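Side-chain contacts in heme-binding protein A / AI-2 binding protein A (Helicobacter pylori SS1, PDB 6OFQ), which binds the peptide STSA and, as a periplasmic binding protein, probably delivers peptides to an ABC transporter for uptake: residues V49-G52 against E53-V56; K201-L204 against A205-V209. One frame throughout, in Å; residues are numbered along the deposited sequence.

Interaction 1 of 2, residues V49-G52 against E53-V56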
loop_
_atom_site.group_PDB
_atom_site.type_symbol
_atom_site.label_atom_id
_atom_site.label_comp_id
_atom_site.label_asym_id
_atom_site.label_seq_id
_atom_site.Cartn_x
_atom_site.Cartn_y
_atom_site.Cartn_z
ATOM N N VAL A 49 -0.481 6.098 -8.451
ATOM C CA VAL A 49 0.482 5.082 -7.980
ATOM C C VAL A 49 -0.219 4.210 -6.943
ATOM O O VAL A 49 -1.292 4.575 -6.475
ATOM C CB VAL A 49 1.763 5.766 -7.484
ATOM C CG1 VAL A 49 2.581 6.359 -8.624
ATOM C CG2 VAL A 49 1.471 6.793 -6.444
ATOM N N THR A 50 0.472 3.123 -6.552
ATOM C CA THR A 50 -0.153 2.218 -5.572
ATOM C C THR A 50 0.749 1.818 -4.424
ATOM O O THR A 50 0.332 1.022 -3.579
ATOM C CB THR A 50 -0.596 0.907 -6.274
ATOM O OG1 THR A 50 0.579 0.251 -6.733
ATOM C CG2 THR A 50 -1.590 1.132 -7.427
ATOM N N ASP A 51 1.970 2.345 -4.366
ATOM C CA ASP A 51 3.051 1.771 -3.552
ATOM C C ASP A 51 3.354 2.658 -2.352
ATOM O O ASP A 51 3.330 3.883 -2.371
ATOM C CB ASP A 51 4.282 1.503 -4.410
ATOM C CG ASP A 51 4.993 2.780 -4.814
ATOM O OD1 ASP A 51 4.371 3.527 -5.641
ATOM O OD2 ASP A 51 6.126 3.003 -4.334
ATOM N N GLY A 52 3.729 1.948 -1.277
ATOM C CA GLY A 52 4.094 2.617 -0.038
ATOM C C GLY A 52 5.216 3.619 -0.192
ATOM O O GLY A 52 5.197 4.617 0.510
ATOM N N GLU A 53 6.234 3.294 -0.999
ATOM C CA GLU A 53 7.303 4.271 -1.138
ATOM C C GLU A 53 6.837 5.611 -1.654
ATOM O O GLU A 53 7.233 6.668 -1.160
ATOM C CB GLU A 53 8.460 3.705 -1.979
ATOM C CG GLU A 53 9.224 2.511 -1.407
ATOM C CD GLU A 53 10.085 2.787 -0.199
ATOM O OE1 GLU A 53 9.937 3.784 0.508
ATOM O OE2 GLU A 53 11.016 1.961 0.038
ATOM N N SER A 54 5.965 5.605 -2.650
ATOM C CA SER A 54 5.364 6.844 -3.128
ATOM C C SER A 54 4.563 7.553 -2.019
ATOM O O SER A 54 4.603 8.785 -1.907
ATOM C CB SER A 54 4.446 6.627 -4.305
ATOM O OG SER A 54 5.121 6.068 -5.451
ATOM N N TYR A 55 3.827 6.757 -1.242
ATOM C CA TYR A 55 2.992 7.366 -0.211
ATOM C C TYR A 55 3.729 7.933 0.963
ATOM O O TYR A 55 3.092 8.688 1.715
ATOM C CB TYR A 55 1.865 6.395 0.214
ATOM C CG TYR A 55 0.907 6.020 -0.891
ATOM C CD1 TYR A 55 0.661 6.797 -2.012
ATOM C CD2 TYR A 55 0.131 4.837 -0.776
ATOM C CE1 TYR A 55 -0.250 6.392 -2.953
ATOM C CE2 TYR A 55 -0.813 4.469 -1.680
ATOM C CZ TYR A 55 -0.999 5.236 -2.803
ATOM O OH TYR A 55 -1.995 4.904 -3.713
ATOM N N VAL A 56 5.015 7.582 1.120
ATOM C CA VAL A 56 5.779 8.272 2.148
ATOM C C VAL A 56 5.675 9.788 1.998
ATOM O O VAL A 56 5.357 10.483 2.979
ATOM C CB VAL A 56 7.258 7.825 2.115
ATOM C CG1 VAL A 56 8.062 8.664 3.117
ATOM C CG2 VAL A 56 7.416 6.335 2.389
#
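Asp51 OD2 is gripped by two donors, Ser54 N at 3.1 Å and the indole NE1 of Trp409 on helix 409-417. The amide of Ser54 comes from above the carboxylate plane, whereas the hydroxyl of Ser54 donates to the other oxygen, Asp51 OD1, on its syn side at 2.7 Å. Ser54 OG also meets Ser42 N, so the serine ties the cap to the preceding loop. With CG set between the backbone N and the carbonyl carbon (chi1 72°), the Asp51 carboxylate folds over the first turn. Asp51 is the N-cap of helix 52-61, its side chain accepting from Ser54 N; its negative charge would be steadied by the helix end. The first turn closes through Tyr55 N to Asp51 O, 3.1 Å, and that same carbonyl oxygen lies 3.5 Å above one face of the Tyr55 ring, toward its rim. The ring reaches back alongside residues 49-51: CE1 touches Val49 CG2 at 3.9 Å, and OH, hydrogen-bonded to Pro46 O, lies 2.9 Å from Val49 O. Val49 CG2 also packs on Ser54 CB at 3.7 Å. Glu53 turns its carboxylate away, bending at chi2 (-70°) to a salt bridge with Arg37 on strand 32-37.

Interaction 2 of 2, residues K201-L204 against A205-V209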
loop_
_atom_site.group_PDB
_atom_site.type_symbol
_atom_site.label_atom_id
_atom_site.label_comp_id
_atom_site.label_asym_id
_atom_site.label_seq_id
_atom_site.Cartn_x
_atom_site.Cartn_y
_atom_site.Cartn_z
ATOM N N LYS A 201 0.186 20.399 -17.362
ATOM C CA LYS A 201 -0.693 19.512 -16.569
ATOM C C LYS A 201 0.119 18.381 -15.931
ATOM O O LYS A 201 -0.224 17.952 -14.832
ATOM C CB LYS A 201 -1.768 18.853 -17.400
ATOM C CG LYS A 201 -2.804 19.842 -17.900
ATOM C CD LYS A 201 -4.040 19.267 -18.577
ATOM C CE LYS A 201 -3.583 18.450 -19.758
ATOM N NZ LYS A 201 -4.672 17.807 -20.557
ATOM N N ASP A 202 1.159 17.864 -16.557
ATOM C CA ASP A 202 1.936 16.835 -15.890
ATOM C C ASP A 202 2.577 17.271 -14.592
ATOM O O ASP A 202 2.953 16.414 -13.761
ATOM C CB ASP A 202 2.980 16.263 -16.839
ATOM C CG ASP A 202 2.368 15.380 -17.910
ATOM O OD1 ASP A 202 1.334 14.707 -17.694
ATOM O OD2 ASP A 202 3.023 15.281 -18.982
ATOM N N GLU A 203 2.726 18.563 -14.376
ATOM C CA GLU A 203 3.295 19.041 -13.156
ATOM C C GLU A 203 2.406 18.817 -11.913
ATOM O O GLU A 203 2.860 18.909 -10.764
ATOM C CB GLU A 203 3.700 20.508 -13.202
ATOM C CG GLU A 203 4.924 20.739 -14.094
ATOM C CD GLU A 203 5.524 22.128 -13.947
ATOM O OE1 GLU A 203 6.420 22.343 -14.788
ATOM O OE2 GLU A 203 5.124 22.993 -13.131
ATOM N N LEU A 204 1.126 18.506 -12.146
ATOM C CA LEU A 204 0.222 18.188 -11.017
ATOM C C LEU A 204 0.765 16.982 -10.248
ATOM O O LEU A 204 0.515 16.895 -9.035
ATOM C CB LEU A 204 -1.183 17.902 -11.546
ATOM C CG LEU A 204 -2.320 17.797 -10.478
ATOM C CD1 LEU A 204 -2.470 19.109 -9.722
ATOM C CD2 LEU A 204 -3.592 17.322 -11.189
ATOM N N ALA A 205 1.460 16.126 -10.975
ATOM C CA ALA A 205 2.031 14.894 -10.364
ATOM C C ALA A 205 3.515 14.999 -10.068
ATOM O O ALA A 205 4.141 13.999 -9.659
ATOM C CB ALA A 205 1.820 13.754 -11.301
ATOM N N LYS A 206 4.065 16.216 -10.157
ATOM C CA LYS A 206 5.492 16.477 -9.895
ATOM C C LYS A 206 5.762 17.550 -8.856
ATOM O O LYS A 206 6.722 17.430 -8.059
ATOM C CB LYS A 206 6.209 16.922 -11.178
ATOM C CG LYS A 206 6.227 15.801 -12.204
ATOM C CD LYS A 206 6.961 16.188 -13.489
ATOM C CE LYS A 206 7.189 14.944 -14.344
ATOM N NZ LYS A 206 6.193 14.806 -15.448
ATOM N N LYS A 207 4.871 18.534 -8.825
ATOM C CA LYS A 207 5.041 19.696 -7.959
ATOM C C LYS A 207 3.704 19.861 -7.231
ATOM O O LYS A 207 2.809 20.564 -7.699
ATOM C CB LYS A 207 5.440 20.922 -8.807
ATOM C CG LYS A 207 6.858 20.810 -9.355
ATOM C CD LYS A 207 7.145 21.965 -10.304
ATOM C CE LYS A 207 8.519 21.713 -10.914
ATOM N NZ LYS A 207 8.891 22.604 -12.061
ATOM N N PRO A 208 3.488 19.119 -6.135
ATOM C CA PRO A 208 2.151 18.935 -5.628
ATOM C C PRO A 208 1.687 20.053 -4.737
ATOM O O PRO A 208 2.473 20.716 -4.094
ATOM C CB PRO A 208 2.292 17.615 -4.860
ATOM C CG PRO A 208 3.712 17.644 -4.310
ATOM C CD PRO A 208 4.474 18.222 -5.485
ATOM N N VAL A 209 0.358 20.216 -4.632
ATOM C CA VAL A 209 -0.310 21.114 -3.738
ATOM C C VAL A 209 -1.395 20.413 -2.922
ATOM O O VAL A 209 -2.297 19.866 -3.525
ATOM C CB VAL A 209 -0.888 22.307 -4.544
ATOM C CG1 VAL A 209 -1.682 23.235 -3.642
ATOM C CG2 VAL A 209 0.247 23.101 -5.205
HETATM O O HOH W 1 3.902 13.891 -14.441
HETATM O O HOH W 2 -0.875 18.171 -6.835
#
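Glu203 O receives two amides, Lys207 N at 2.8 Å and Lys206 N at 3.0 Å, in the 3-10 turn that includes 201-204, within the connection from helix 189-197 to strand 214-220. The two donors differ in approach: Lys207 N lies 16° from the carbonyl plane, Lys206 N well above it. One residue earlier, Ala205 N bonds to Asp202 O, again from above the carbonyl plane. The side chains of Glu203 and Lys207 lie side by side and point the same way. Both are extended beyond CG, which sits beside the backbone N in each (chi1 -71° and -70°). Lys207 CD therefore runs 3.6 Å from Glu203 OE2, and Lys207 NZ makes only a long salt bridge, 3.7 Å, to Glu203 OE1. Lys206 instead lays its chain over the preceding turn, CG 3.7 Å from Asp202 O, and bends at its end so that NZ shares a water with that oxygen. Further out, Leu204 packs its side chain on Tyr191 and Leu195 of helix 189-197, and Tyr191 OH bonds to Lys207 O, holding the turn and the loop against one helix. A second water donates to Leu204 O at 2.9 Å and accepts from Val209 N.

In the fold
Interactions 1 and 2 lie in series along the chain and do not touch: their centres are about 16 Å apart and their nearest atoms about 8 Å. The loop leading to helix 52-61 bridges the gap. Ser42 and Ser43 touch Val49 of interaction 1, while Ser43 also touches Ala205 and the backbone of Met44 bonds to that of Ala205. The centre of interaction 1 lies about 6 Å from that of the chain, that of interaction 2 about 21 Å. In type II periplasmic binding proteins the ligand usually lies between two lobes; the contact of Asp51 with helix 409-417, far along the chain, is consistent with interaction 1 lying nearer that junction.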